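Local coordinates for putative methyltransferase (Emericella variicolor, PDB 7DMB), which probably transfers a methyl group from S-adenosylmethionine, acting in trans with a polyketide synthase in calbistrin biosynthesis, at residues A[365-368]-A[372-375]; A[70-75]-A[121-126]. All coordinates share one frame; numbering follows the deposited sequence.

Contact 1. Residues A[365-368]-A[372-375]; sequences GLDS and FYYN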
ATOM      1  N   GLY A 365      -3.902 -13.419  -3.611  1.00 13.08           N
ATOM      2  CA  GLY A 365      -4.137 -13.753  -2.222  1.00 17.99           C
ATOM      3  C   GLY A 365      -4.363 -12.501  -1.394  1.00 21.26           C
ATOM      4  O   GLY A 365      -3.600 -11.532  -1.491  1.00 22.48           O
ATOM      5  N   LEU A 366      -5.399 -12.503  -0.572  1.00 15.03           N
ATOM      6  CA  LEU A 366      -5.695 -11.341   0.245  1.00 17.48           C
ATOM      7  C   LEU A 366      -4.959 -11.445   1.578  1.00 16.70           C
ATOM      8  O   LEU A 366      -4.602 -12.530   2.034  1.00 19.66           O
ATOM      9  CB  LEU A 366      -7.206 -11.206   0.465  1.00 16.23           C
ATOM     10  CG  LEU A 366      -8.090 -11.201  -0.789  1.00 16.35           C
ATOM     11  CD1 LEU A 366      -9.560 -11.039  -0.416  1.00 19.44           C
ATOM     12  CD2 LEU A 366      -7.672 -10.125  -1.802  1.00 16.40           C
ATOM     13  N   ASP A 367      -4.717 -10.297   2.192  1.00 17.05           N
ATOM     14  CA  ASP A 367      -4.021 -10.262   3.470  1.00 15.75           C
ATOM     15  C   ASP A 367      -4.945 -10.539   4.662  1.00 17.15           C
ATOM     16  O   ASP A 367      -4.526 -10.372   5.815  1.00 17.66           O
ATOM     17  CB  ASP A 367      -3.307  -8.916   3.626  1.00 12.47           C
ATOM     18  CG  ASP A 367      -4.258  -7.743   3.857  1.00 15.37           C
ATOM     19  OD1 ASP A 367      -5.512  -7.911   3.884  1.00 13.03           O
ATOM     20  OD2 ASP A 367      -3.716  -6.621   4.016  1.00 15.72           O
ATOM     21  N   SER A 368      -6.183 -10.944   4.397  1.00 18.25           N
ATOM     22  CA  SER A 368      -7.196 -11.289   5.387  1.00 19.12           C
ATOM     23  C   SER A 368      -8.336 -11.981   4.660  1.00 20.28           C
ATOM     24  O   SER A 368      -8.524 -11.783   3.461  1.00 19.16           O
ATOM     25  CB  SER A 368      -7.728 -10.056   6.125  1.00 18.46           C
ATOM     26  OG  SER A 368      -8.477 -10.460   7.256  1.00 24.29           O
ATOM     27  N   PHE A 372     -13.026  -7.998   5.149  1.00 17.22           N
ATOM     28  CA  PHE A 372     -12.250  -6.975   5.855  1.00 19.18           C
ATOM     29  C   PHE A 372     -10.762  -7.283   5.703  1.00 18.83           C
ATOM     30  O   PHE A 372     -10.080  -7.745   6.618  1.00 14.90           O
ATOM     31  CB  PHE A 372     -12.695  -6.862   7.314  1.00 15.06           C
ATOM     32  CG  PHE A 372     -14.039  -6.182   7.470  1.00 16.86           C
ATOM     33  CD1 PHE A 372     -15.107  -6.835   8.058  1.00 17.77           C
ATOM     34  CD2 PHE A 372     -14.234  -4.894   6.988  1.00 17.01           C
ATOM     35  CE1 PHE A 372     -16.346  -6.205   8.193  1.00 20.63           C
ATOM     36  CE2 PHE A 372     -15.475  -4.254   7.114  1.00 17.04           C
ATOM     37  CZ  PHE A 372     -16.527  -4.913   7.715  1.00 17.72           C
ATOM     38  N   TYR A 373     -10.269  -7.015   4.502  1.00 20.36           N
ATOM     39  CA  TYR A 373      -8.861  -7.113   4.166  1.00 13.57           C
ATOM     40  C   TYR A 373      -8.379  -5.722   3.776  1.00 16.09           C
ATOM     41  O   TYR A 373      -9.180  -4.804   3.564  1.00 11.08           O
ATOM     42  CB  TYR A 373      -8.637  -8.133   3.038  1.00 11.78           C
ATOM     43  CG  TYR A 373      -9.042  -7.649   1.669  1.00 13.22           C
ATOM     44  CD1 TYR A 373      -8.132  -6.996   0.829  1.00 13.71           C
ATOM     45  CD2 TYR A 373     -10.342  -7.826   1.208  1.00 17.96           C
ATOM     46  CE1 TYR A 373      -8.515  -6.540  -0.429  1.00 15.38           C
ATOM     47  CE2 TYR A 373     -10.730  -7.374  -0.049  1.00 15.63           C
ATOM     48  CZ  TYR A 373      -9.826  -6.731  -0.864  1.00 14.47           C
ATOM     49  OH  TYR A 373     -10.254  -6.287  -2.103  1.00 10.50           O
ATOM     50  N   TYR A 374      -7.055  -5.552   3.703  1.00 14.40           N
ATOM     51  CA  TYR A 374      -6.494  -4.286   3.247  1.00 14.70           C
ATOM     52  C   TYR A 374      -5.831  -4.409   1.880  1.00 14.92           C
ATOM     53  O   TYR A 374      -6.292  -3.774   0.922  1.00 17.55           O
ATOM     54  CB  TYR A 374      -5.529  -3.718   4.309  1.00 14.42           C
ATOM     55  CG  TYR A 374      -6.263  -2.794   5.276  1.00 13.74           C
ATOM     56  CD1 TYR A 374      -6.354  -1.422   5.029  1.00 12.73           C
ATOM     57  CD2 TYR A 374      -6.907  -3.299   6.412  1.00 15.14           C
ATOM     58  CE1 TYR A 374      -7.034  -0.571   5.903  1.00 13.77           C
ATOM     59  CE2 TYR A 374      -7.606  -2.452   7.284  1.00 17.68           C
ATOM     60  CZ  TYR A 374      -7.663  -1.091   7.025  1.00 13.80           C
ATOM     61  OH  TYR A 374      -8.339  -0.241   7.876  1.00 16.05           O
ATOM     62  N   ASN A 375      -4.808  -5.259   1.747  1.00 14.76           N
ATOM     63  CA  ASN A 375      -4.054  -5.441   0.510  1.00 13.11           C
ATOM     64  C   ASN A 375      -4.511  -6.684  -0.259  1.00 12.71           C
ATOM     65  O   ASN A 375      -4.683  -7.763   0.321  1.00 12.47           O
ATOM     66  CB  ASN A 375      -2.564  -5.591   0.816  1.00 10.44           C
ATOM     67  CG  ASN A 375      -1.833  -4.279   0.883  1.00 12.45           C
ATOM     68  OD1 ASN A 375      -2.085  -3.376   0.103  1.00 13.97           O
ATOM     69  ND2 ASN A 375      -0.879  -4.182   1.798  1.00 14.85           N
TER
HETATM   70  O   HOH W   1      -1.055  -6.601   3.697  1.00 12.86           O

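Contact 2. Residues A[70-75]-A[121-126]; sequences AIQMQE and GERLKA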
ATOM      1  N   ALA A  70     -11.712  11.517  13.560  1.00 11.19           N
ATOM      2  CA  ALA A  70     -12.546  12.156  12.548  1.00 12.36           C
ATOM      3  C   ALA A  70     -13.686  12.936  13.196  1.00  9.62           C
ATOM      4  O   ALA A  70     -13.995  14.053  12.775  1.00  8.25           O
ATOM      5  CB  ALA A  70     -13.092  11.119  11.564  1.00 10.65           C
ATOM      6  N   ILE A  71     -14.309  12.363  14.230  1.00 11.11           N
ATOM      7  CA  ILE A  71     -15.321  13.083  15.010  1.00 12.51           C
ATOM      8  C   ILE A  71     -14.720  14.339  15.624  1.00 13.67           C
ATOM      9  O   ILE A  71     -15.298  15.431  15.557  1.00 12.57           O
ATOM     10  CB  ILE A  71     -15.903  12.168  16.102  1.00 16.61           C
ATOM     11  CG1 ILE A  71     -16.654  10.975  15.490  1.00 11.64           C
ATOM     12  CG2 ILE A  71     -16.803  12.982  17.062  1.00 11.36           C
ATOM     13  CD1 ILE A  71     -16.913   9.823  16.496  1.00  8.84           C
ATOM     14  N   GLN A  72     -13.530  14.196  16.217  1.00 14.20           N
ATOM     15  CA  GLN A  72     -12.852  15.299  16.879  1.00 15.93           C
ATOM     16  C   GLN A  72     -12.431  16.383  15.907  1.00 16.74           C
ATOM     17  O   GLN A  72     -12.156  17.502  16.338  1.00 18.83           O
ATOM     18  CB  GLN A  72     -11.623  14.772  17.640  1.00 16.96           C
ATOM     19  CG  GLN A  72     -11.250  15.565  18.887  1.00 19.08           C
ATOM     20  CD  GLN A  72     -12.222  15.366  20.038  1.00 16.51           C
ATOM     21  OE1 GLN A  72     -13.171  14.599  19.942  1.00 17.66           O
ATOM     22  NE2 GLN A  72     -11.980  16.060  21.138  1.00 21.17           N
ATOM     23  N   MET A  73     -12.363  16.073  14.607  1.00 17.88           N
ATOM     24  CA  MET A  73     -11.929  17.039  13.608  1.00 15.02           C
ATOM     25  C   MET A  73     -13.046  17.932  13.087  1.00 14.43           C
ATOM     26  O   MET A  73     -12.753  18.953  12.454  1.00 17.08           O
ATOM     27  CB  MET A  73     -11.296  16.310  12.423  1.00 16.91           C
ATOM     28  CG  MET A  73      -9.879  15.871  12.686  1.00 16.36           C
ATOM     29  SD  MET A  73      -9.440  14.454  11.664  1.00 19.74           S
ATOM     30  CE  MET A  73      -9.065  15.296  10.122  1.00 15.50           C
ATOM     31  N   GLN A  74     -14.303  17.575  13.332  1.00 13.29           N
ATOM     32  CA  GLN A  74     -15.414  18.232  12.644  1.00 21.71           C
ATOM     33  C   GLN A  74     -15.434  19.731  12.922  1.00 16.57           C
ATOM     34  O   GLN A  74     -15.431  20.547  11.994  1.00 17.61           O
ATOM     35  CB  GLN A  74     -16.742  17.582  13.048  1.00 11.78           C
ATOM     36  CG  GLN A  74     -16.839  16.130  12.594  1.00 14.13           C
ATOM     37  CD  GLN A  74     -16.639  15.975  11.092  1.00 20.53           C
ATOM     38  OE1 GLN A  74     -17.329  16.631  10.294  1.00 19.45           O
ATOM     39  NE2 GLN A  74     -15.701  15.101  10.693  1.00 14.32           N
ATOM     40  N   GLU A  75     -15.454  20.117  14.198  1.00 17.52           N
ATOM     41  CA  GLU A  75     -15.549  21.539  14.508  1.00 19.77           C
ATOM     42  C   GLU A  75     -14.283  22.271  14.091  1.00 23.78           C
ATOM     43  O   GLU A  75     -14.346  23.420  13.635  1.00 23.07           O
ATOM     44  CB  GLU A  75     -15.830  21.745  16.003  1.00 26.56           C
ATOM     45  CG  GLU A  75     -16.075  23.217  16.351  1.00 38.88           C
ATOM     46  CD  GLU A  75     -16.291  23.471  17.835  1.00 51.76           C
ATOM     47  OE1 GLU A  75     -16.657  22.525  18.567  1.00 46.28           O
ATOM     48  OE2 GLU A  75     -16.097  24.631  18.266  1.00 59.54           O
ATOM     49  N   GLY A 121     -13.919  16.259  25.644  1.00 12.97           N
ATOM     50  CA  GLY A 121     -12.848  15.909  26.563  1.00 14.00           C
ATOM     51  C   GLY A 121     -12.724  14.412  26.778  1.00 17.14           C
ATOM     52  O   GLY A 121     -11.615  13.873  26.850  1.00 14.00           O
ATOM     53  N   GLU A 122     -13.859  13.717  26.873  1.00 15.10           N
ATOM     54  CA  GLU A 122     -13.818  12.270  27.008  1.00 16.19           C
ATOM     55  C   GLU A 122     -13.288  11.598  25.746  1.00 16.77           C
ATOM     56  O   GLU A 122     -12.620  10.559  25.838  1.00 15.83           O
ATOM     57  CB  GLU A 122     -15.205  11.747  27.359  1.00 17.88           C
ATOM     58  CG  GLU A 122     -15.455  11.688  28.848  1.00 23.48           C
ATOM     59  CD  GLU A 122     -14.552  10.682  29.555  1.00 30.10           C
ATOM     60  OE1 GLU A 122     -13.600  11.128  30.216  1.00 24.22           O
ATOM     61  OE2 GLU A 122     -14.788   9.453  29.438  1.00 36.26           O
ATOM     62  N   ARG A 123     -13.569  12.166  24.565  1.00 14.60           N
ATOM     63  CA  ARG A 123     -13.029  11.615  23.323  1.00 15.04           C
ATOM     64  C   ARG A 123     -11.511  11.766  23.273  1.00 14.66           C
ATOM     65  O   ARG A 123     -10.788  10.839  22.879  1.00 12.47           O
ATOM     66  CB  ARG A 123     -13.675  12.296  22.120  1.00 13.28           C
ATOM     67  CG  ARG A 123     -14.838  11.518  21.499  1.00 17.60           C
ATOM     68  CD  ARG A 123     -15.205  12.081  20.141  1.00 15.91           C
ATOM     69  NE  ARG A 123     -15.536  13.499  20.239  1.00 18.63           N
ATOM     70  CZ  ARG A 123     -16.754  13.973  20.498  1.00 20.64           C
ATOM     71  NH1 ARG A 123     -17.771  13.145  20.667  1.00 20.34           N
ATOM     72  NH2 ARG A 123     -16.955  15.282  20.584  1.00 22.51           N
ATOM     73  N   LEU A 124     -11.011  12.939  23.662  1.00 13.46           N
ATOM     74  CA  LEU A 124      -9.570  13.112  23.777  1.00 18.37           C
ATOM     75  C   LEU A 124      -8.970  12.082  24.732  1.00 19.23           C
ATOM     76  O   LEU A 124      -7.883  11.543  24.476  1.00 15.58           O
ATOM     77  CB  LEU A 124      -9.261  14.534  24.247  1.00 18.81           C
ATOM     78  CG  LEU A 124      -8.961  15.606  23.195  1.00 23.84           C
ATOM     79  CD1 LEU A 124      -8.472  16.874  23.895  1.00 22.45           C
ATOM     80  CD2 LEU A 124      -7.922  15.123  22.162  1.00 19.21           C
ATOM     81  N   LYS A 125      -9.678  11.778  25.827  1.00 14.63           N
ATOM     82  CA  LYS A 125      -9.180  10.787  26.782  1.00 19.47           C
ATOM     83  C   LYS A 125      -9.111   9.400  26.158  1.00 16.45           C
ATOM     84  O   LYS A 125      -8.138   8.663  26.360  1.00 17.71           O
ATOM     85  CB  LYS A 125     -10.066  10.762  28.029  1.00 19.13           C
ATOM     86  CG  LYS A 125      -9.601   9.770  29.124  1.00 26.47           C
ATOM     87  CD  LYS A 125     -10.798   9.263  29.947  1.00 27.05           C
ATOM     88  CE  LYS A 125     -10.357   8.478  31.166  1.00 27.74           C
ATOM     89  NZ  LYS A 125      -9.312   9.222  31.920  1.00 27.66           N
ATOM     90  N   ALA A 126     -10.140   9.028  25.397  1.00 15.65           N
ATOM     91  CA  ALA A 126     -10.128   7.751  24.692  1.00 17.14           C
ATOM     92  C   ALA A 126      -9.017   7.697  23.643  1.00 18.10           C
ATOM     93  O   ALA A 126      -8.311   6.691  23.535  1.00 14.46           O
ATOM     94  CB  ALA A 126     -11.498   7.503  24.056  1.00 16.50           C
TER

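Contact 1. Residues A[365-368]-A[372-375]
The ring of Tyr-373 carries Leu-366 on one face: methyl CD1 makes a CH-pi contact 3.9 Å from the ring centroid, and the second methyl, CD2, lies over the same face, near Tyr-373 CE1. At the edge of the ring, near its plane, stands Asp-367 OD1, the carboxylate turned 76° against the ring. A branched leucine suits this place because it spreads two methyls over one aromatic surface; beyond them the phenol OH bonds Ser-314.

The carboxylate of Asp-367 does most of the polar work. With chi1 at 71° its CG sits between the backbone N and the carbonyl carbon, which swings both oxygens toward the backbone of 372-375. OD1 accepts from Tyr-374 N at 2.8 Å through its syn lone pair. Asn-375 N donates to Asp-367 OD2 at 2.9 Å, from above the carboxylate plane. The backbone N of Asp-367 in turn donates to Asn-375 O, a longer bond of 3.2 Å, and a water links Asp-367 OD2 to Asn-375 ND2. Asn-375 OD1, the other end of the amide, accepts from Asn-283 ND2.

One short, acidic side chain thus serves two consecutive amides in the turn joining strands 358-366 and 375-382. Two backbone donors and a water share its buried negative charge, which would probably favour the ionised form and limit rotation of the carboxylate.

Contact 2. Residues A[70-75]-A[121-126]
A bend at chi2 (72°) in Gln-72 and another at chi3 (-57°) in Arg-123 turn two long side chains toward each other, so that Gln-72 OE1 meets Arg-123 NE at 2.6 Å. The hydrogen bond is short and fairly straight. Its acceptor lies in the guanidinium plane, while the amide itself is turned steeply against that plane. OE1 also rests against the arginine's aliphatic stem, 3.2 Å from Arg-123 CB.

Ile-71 comes from another side: its methyl CG2 lies over one guanidinium face, displaced toward the rim, 3.5 Å from Arg-123 NE. Arginine fits here because its flat head can take an apolar methyl on a face and keep its N-H groups for polar partners around it: NH2 in a salt bridge to Asp-120, NH1 bonded to Leu-115 O. Glutamine suits its own position by having both an acceptor and a donor: its NE2 bonds Asp-120 O and packs against Leu-124 CG at 3.7 Å.

The segment axes approach to 10.6 Å and run 139° apart, an oblique, roughly antiparallel crossing, far enough apart that side chains must bridge it. It joins helices 56-79 and 120-134, remote from the cofactor: a helix-helix packing of the helical part of the chain, in which Gln-72 and Arg-123 both reach Asp-120 at the start of helix 120-134.

Overall arrangement
Contact 1 is buried at the edge of the seven-stranded sheet of the methyltransferase fold, whereas contact 2 is only partly buried and lies farther out, among the helices. Their centres are 29 Å apart and they do not touch. They have no segment in common, but helix 56-79 serves both: its early residue Gln-59 bonds Phe-372 O beside contact 1, and its later turns form one side of contact 2. In 365-368/372-375 a side-chain carboxylate binds backbone amides within a turn; in 70-75/121-126 side chains bind each other between helices. Contact 1 is also nearer the cofactor, with the side chain of Asn-375 about 9 Å from the bound S-adenosyl-L-homocysteine.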